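Local structure of coclaurine N-methyltransferase (Coptis japonica, 6GKV) at residues A[41-44]-A[45-48]; A[49-52]-A[53-57]. The protein catalyses the S-adenosylmethionine-dependent N-methylation of coclaurine and related tetrahydroisoquinolines in alkaloid biosynthesis, acting as a homodimer. All blocks are in the same frame, centred on the assembly; numbering follows the deposited sequence.

Interaction 1 (A[41-44]-A[45-48]); sequences KPTY and EEQI
Thr43 and Glu46 bind each other twice where the chain turns from a loop into helix 44-58. Thr43 OG1 accepts from Glu46 N at 3.2 Å with an N-H...O angle of 155°, and gives its own proton to Glu46 OE2 at 3.0 Å. It meets that oxygen from above the carboxylate, about 50° out of the plane. A chi1 of 66° sets OG1 between the backbone N and the carbonyl carbon of Thr43, facing the first turn. Threonine suits this place because its hydroxyl can accept and donate at once, and an extended glutamate three residues on is long enough to return to it. The same carboxylate oxygen also touches the Pro42 ring obliquely, Glu46 OE2 lying 3.6 Å from Pro42 CG.

Backbone hydrogen bonds continue the first turn of the helix. Gln47 N donates to Thr43 O at 3.1 Å and Ile48 N to Tyr44 O at 2.9 Å. The buried Gln47 folds its side chain at chi2, turning the amide back to the loop, where OE1 accepts from Lys41 N at 2.7 Å. Its NE2 is bound to Gly39 O, so both ends of the amide are used and its rotation is fixed.

The apolar part lies on another flank: Tyr44 CE2 rests 3.5 Å from Ile48 CG1, the ring being oblique to the isoleucine branch, with Ile48 CD1 close by, near CE2 and CZ. This flank faces the second subunit, whose Lys231 packs on Tyr44 and whose Thr278 packs on Ile48, while Glu340 of that subunit accepts from Tyr44 N.

The arrangement is a helix N-cap, with Thr43 as the capping residue, here placed at the dimer interface of a CFA/CMAS-family methyltransferase.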
loop_
_atom_site.group_PDB
_atom_site.type_symbol
_atom_site.label_atom_id
_atom_site.label_comp_id
_atom_site.label_asym_id
_atom_site.label_seq_id
_atom_site.Cartn_x
_atom_site.Cartn_y
_atom_site.Cartn_z
ATOM N N LYS A 41 9.762 6.429 10.012
ATOM C CA LYS A 41 9.884 5.671 11.255
ATOM C C LYS A 41 11.059 4.697 11.196
ATOM O O LYS A 41 11.413 4.176 10.135
ATOM C CB LYS A 41 8.588 4.918 11.558
ATOM C CG LYS A 41 7.407 5.819 11.918
ATOM C CD LYS A 41 7.702 6.652 13.152
ATOM C CE LYS A 41 6.595 7.674 13.414
ATOM N NZ LYS A 41 6.891 8.597 14.570
ATOM N N PRO A 42 11.682 4.446 12.345
ATOM C CA PRO A 42 12.891 3.620 12.268
ATOM C C PRO A 42 12.595 2.146 11.935
ATOM O O PRO A 42 13.467 1.463 11.404
ATOM C CB PRO A 42 13.526 3.779 13.666
ATOM C CG PRO A 42 12.440 4.333 14.544
ATOM C CD PRO A 42 11.503 5.087 13.658
ATOM N N THR A 43 11.391 1.664 12.214
ATOM C CA THR A 43 11.030 0.305 11.808
ATOM C C THR A 43 9.827 0.324 10.886
ATOM O O THR A 43 8.944 1.166 11.040
ATOM C CB THR A 43 10.697 -0.574 13.001
ATOM O OG1 THR A 43 9.514 -0.074 13.624
ATOM C CG2 THR A 43 11.824 -0.556 14.011
ATOM N N TYR A 44 9.780 -0.599 9.924
ATOM C CA TYR A 44 8.648 -0.633 9.005
ATOM C C TYR A 44 7.346 -0.905 9.754
ATOM O O TYR A 44 6.289 -0.416 9.365
ATOM C CB TYR A 44 8.853 -1.679 7.917
ATOM C CG TYR A 44 8.020 -1.390 6.703
ATOM C CD1 TYR A 44 8.262 -0.261 5.955
ATOM C CD2 TYR A 44 6.992 -2.240 6.299
ATOM C CE1 TYR A 44 7.511 0.046 4.826
ATOM C CE2 TYR A 44 6.222 -1.934 5.168
ATOM C CZ TYR A 44 6.499 -0.784 4.438
ATOM O OH TYR A 44 5.782 -0.439 3.314
ATOM N N GLU A 45 7.449 -1.677 10.836
ATOM C CA GLU A 45 6.302 -2.040 11.646
ATOM C C GLU A 45 5.614 -0.786 12.172
ATOM O O GLU A 45 4.389 -0.683 12.130
ATOM C CB GLU A 45 6.724 -2.929 12.814
ATOM C CG GLU A 45 5.586 -3.291 13.725
ATOM C CD GLU A 45 6.053 -3.990 14.980
ATOM O OE1 GLU A 45 7.280 -4.044 15.205
ATOM O OE2 GLU A 45 5.193 -4.477 15.750
ATOM N N GLU A 46 6.422 0.154 12.658
ATOM C CA GLU A 46 5.937 1.436 13.176
ATOM C C GLU A 46 5.378 2.311 12.059
ATOM O O GLU A 46 4.373 2.994 12.237
ATOM C CB GLU A 46 7.053 2.162 13.923
ATOM C CG GLU A 46 7.205 1.691 15.365
ATOM C CD GLU A 46 8.496 2.156 16.043
ATOM O OE1 GLU A 46 8.513 2.231 17.299
ATOM O OE2 GLU A 46 9.488 2.425 15.325
ATOM N N GLN A 47 6.010 2.269 10.897
ATOM C CA GLN A 47 5.511 2.997 9.737
ATOM C C GLN A 47 4.097 2.541 9.366
ATOM O O GLN A 47 3.234 3.376 9.093
ATOM C CB GLN A 47 6.455 2.792 8.546
ATOM C CG GLN A 47 6.349 3.855 7.460
ATOM C CD GLN A 47 6.932 5.208 7.901
ATOM O OE1 GLN A 47 8.149 5.362 8.060
ATOM N NE2 GLN A 47 6.056 6.186 8.095
ATOM N N ILE A 48 3.873 1.217 9.326
ATOM C CA ILE A 48 2.589 0.668 8.872
ATOM C C ILE A 48 1.513 0.929 9.923
ATOM O O ILE A 48 0.413 1.305 9.591
ATOM C CB ILE A 48 2.688 -0.847 8.559
ATOM C CG1 ILE A 48 3.536 -1.069 7.316
ATOM C CG2 ILE A 48 1.330 -1.453 8.250
ATOM C CD1 ILE A 48 2.938 -0.409 6.106
#

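Interaction 2 (A[49-52]-A[53-57]); sequences AEIQ and NLTHS
Gln52 and His56, one turn apart on helix 44-58, meet through the edge of the imidazole. His56 ND1 donates to the backbone oxygen Gln52 O at 2.7 Å, a short but bent bond with an N-H...O angle of 132°. The neighbouring ring carbon, His56 CE1, points at the side-chain oxygen OE1 of Gln52, 3.5 Å away and in the ring plane, while the amide itself stands at 75° to the ring. Histidine fits here because its ring carries a nitrogen that can donate from the edge; with CG beside its own backbone N, anti to the carbonyl carbon (chi1 -81°), ND1 is brought back to Gln52 O. The amide His56 N reaches the same Gln52 O at 3.0 Å from the opposite face of the carbonyl, so this one oxygen holds two donors.

Thr55 turns its two branches differently. Its OG1 lies 3.0 Å from Gln52 O and 3.1 Å from Ile51 O, and its single proton could serve either; its CG2 meets Ile51 CG2 at 4.1 Å, on the side where Ile51 packs on Tyr266 and Thr55 on Phe263. On the exposed flank, Glu50 OE2 and Asn53 ND2 come only to 3.8 Å.

Replacing His56 by a leucine would probably leave Gln52 O with one donor fewer and its amide oxygen without the ring edge beside it.

The bond implies that ND1 probably carries a proton, whether the ring is neutral or doubly protonated, and the polarised C-H at CE1 probably suits the partly negative OE1, which also accepts a weak bond from His276 N of the second subunit.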
loop_
_atom_site.group_PDB
_atom_site.type_symbol
_atom_site.label_atom_id
_atom_site.label_comp_id
_atom_site.label_asym_id
_atom_site.label_seq_id
_atom_site.Cartn_x
_atom_site.Cartn_y
_atom_site.Cartn_z
ATOM N N ALA A 49 1.864 0.735 11.191
ATOM C CA ALA A 49 1.011 1.078 12.319
ATOM C C ALA A 49 0.559 2.549 12.311
ATOM O O ALA A 49 -0.587 2.824 12.653
ATOM C CB ALA A 49 1.727 0.762 13.618
ATOM N N GLU A 50 1.441 3.482 11.932
ATOM C CA GLU A 50 1.043 4.897 11.737
ATOM C C GLU A 50 -0.024 5.059 10.665
ATOM O O GLU A 50 -0.949 5.841 10.818
ATOM C CB GLU A 50 2.239 5.770 11.362
ATOM C CG GLU A 50 3.142 6.102 12.523
ATOM C CD GLU A 50 2.375 6.766 13.669
ATOM O OE1 GLU A 50 1.637 7.754 13.417
ATOM O OE2 GLU A 50 2.502 6.295 14.822
ATOM N N ILE A 51 0.093 4.312 9.578
ATOM C CA ILE A 51 -0.919 4.389 8.540
ATOM C C ILE A 51 -2.259 3.869 9.070
ATOM O O ILE A 51 -3.309 4.335 8.661
ATOM C CB ILE A 51 -0.508 3.605 7.272
ATOM C CG1 ILE A 51 0.800 4.159 6.699
ATOM C CG2 ILE A 51 -1.625 3.681 6.190
ATOM C CD1 ILE A 51 0.637 5.528 6.079
ATOM N N GLN A 52 -2.217 2.913 9.996
ATOM C CA GLN A 52 -3.437 2.290 10.496
ATOM C C GLN A 52 -4.126 3.180 11.530
ATOM O O GLN A 52 -5.352 3.212 11.594
ATOM C CB GLN A 52 -3.124 0.916 11.099
ATOM C CG GLN A 52 -2.636 -0.096 10.076
ATOM C CD GLN A 52 -3.636 -0.295 8.966
ATOM O OE1 GLN A 52 -4.691 -0.893 9.178
ATOM N NE2 GLN A 52 -3.319 0.220 7.771
ATOM N N ASN A 53 -3.327 3.882 12.336
ATOM C CA ASN A 53 -3.831 4.826 13.302
ATOM C C ASN A 53 -4.644 5.893 12.603
ATOM O O ASN A 53 -5.742 6.240 13.038
ATOM C CB ASN A 53 -2.685 5.460 14.080
ATOM C CG ASN A 53 -2.047 4.496 15.044
ATOM O OD1 ASN A 53 -2.570 3.409 15.269
ATOM N ND2 ASN A 53 -0.912 4.887 15.629
ATOM N N LEU A 54 -4.119 6.385 11.488
ATOM C CA LEU A 54 -4.832 7.397 10.735
ATOM C C LEU A 54 -6.038 6.817 9.953
ATOM O O LEU A 54 -7.131 7.374 10.010
ATOM C CB LEU A 54 -3.867 8.129 9.795
ATOM C CG LEU A 54 -4.471 9.390 9.171
ATOM C CD1 LEU A 54 -5.085 10.268 10.255
ATOM C CD2 LEU A 54 -3.447 10.158 8.363
ATOM N N THR A 55 -5.864 5.706 9.240
ATOM C CA THR A 55 -6.997 5.128 8.502
ATOM C C THR A 55 -8.171 4.870 9.440
ATOM O O THR A 55 -9.324 5.077 9.077
ATOM C CB THR A 55 -6.640 3.813 7.791
ATOM O OG1 THR A 55 -6.018 2.929 8.731
ATOM C CG2 THR A 55 -5.677 4.067 6.639
ATOM N N HIS A 56 -7.872 4.453 10.662
ATOM C CA HIS A 56 -8.915 4.087 11.611
ATOM C C HIS A 56 -9.583 5.305 12.253
ATOM O O HIS A 56 -10.805 5.316 12.467
ATOM C CB HIS A 56 -8.340 3.177 12.688
ATOM C CG HIS A 56 -8.223 1.748 12.256
ATOM N ND1 HIS A 56 -7.284 1.319 11.334
ATOM C CD2 HIS A 56 -8.942 0.649 12.586
ATOM C CE1 HIS A 56 -7.430 0.029 11.130
ATOM N NE2 HIS A 56 -8.433 -0.408 11.877
ATOM N N SER A 57 -8.792 6.328 12.560
ATOM C CA SER A 57 -9.343 7.495 13.237
ATOM C C SER A 57 -10.257 8.270 12.293
ATOM O O SER A 57 -11.273 8.819 12.721
ATOM C CB SER A 57 -8.224 8.396 13.794
ATOM O OG SER A 57 -7.333 8.832 12.783
#

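Interactions 1 and 2 occupy successive turns of helix 44-58, the first at its capped N-terminal end and the second further along, with centres about 12 Å apart. A direct side-chain touch joins them: Lys41 CE packs on Glu50 CG at 3.9 Å. Both also meet the second subunit, which receives Tyr44 and Ile48 from residues 41-48 and Gln52 and His56 from residues 49-57, so the helix presents one flank to the dimer partner over its length. Both lie away from the substrate and S-adenosylhomocysteine pockets. In interaction 2 the side chain of Leu54 lies about 13 Å from the bound N-methylheliamine.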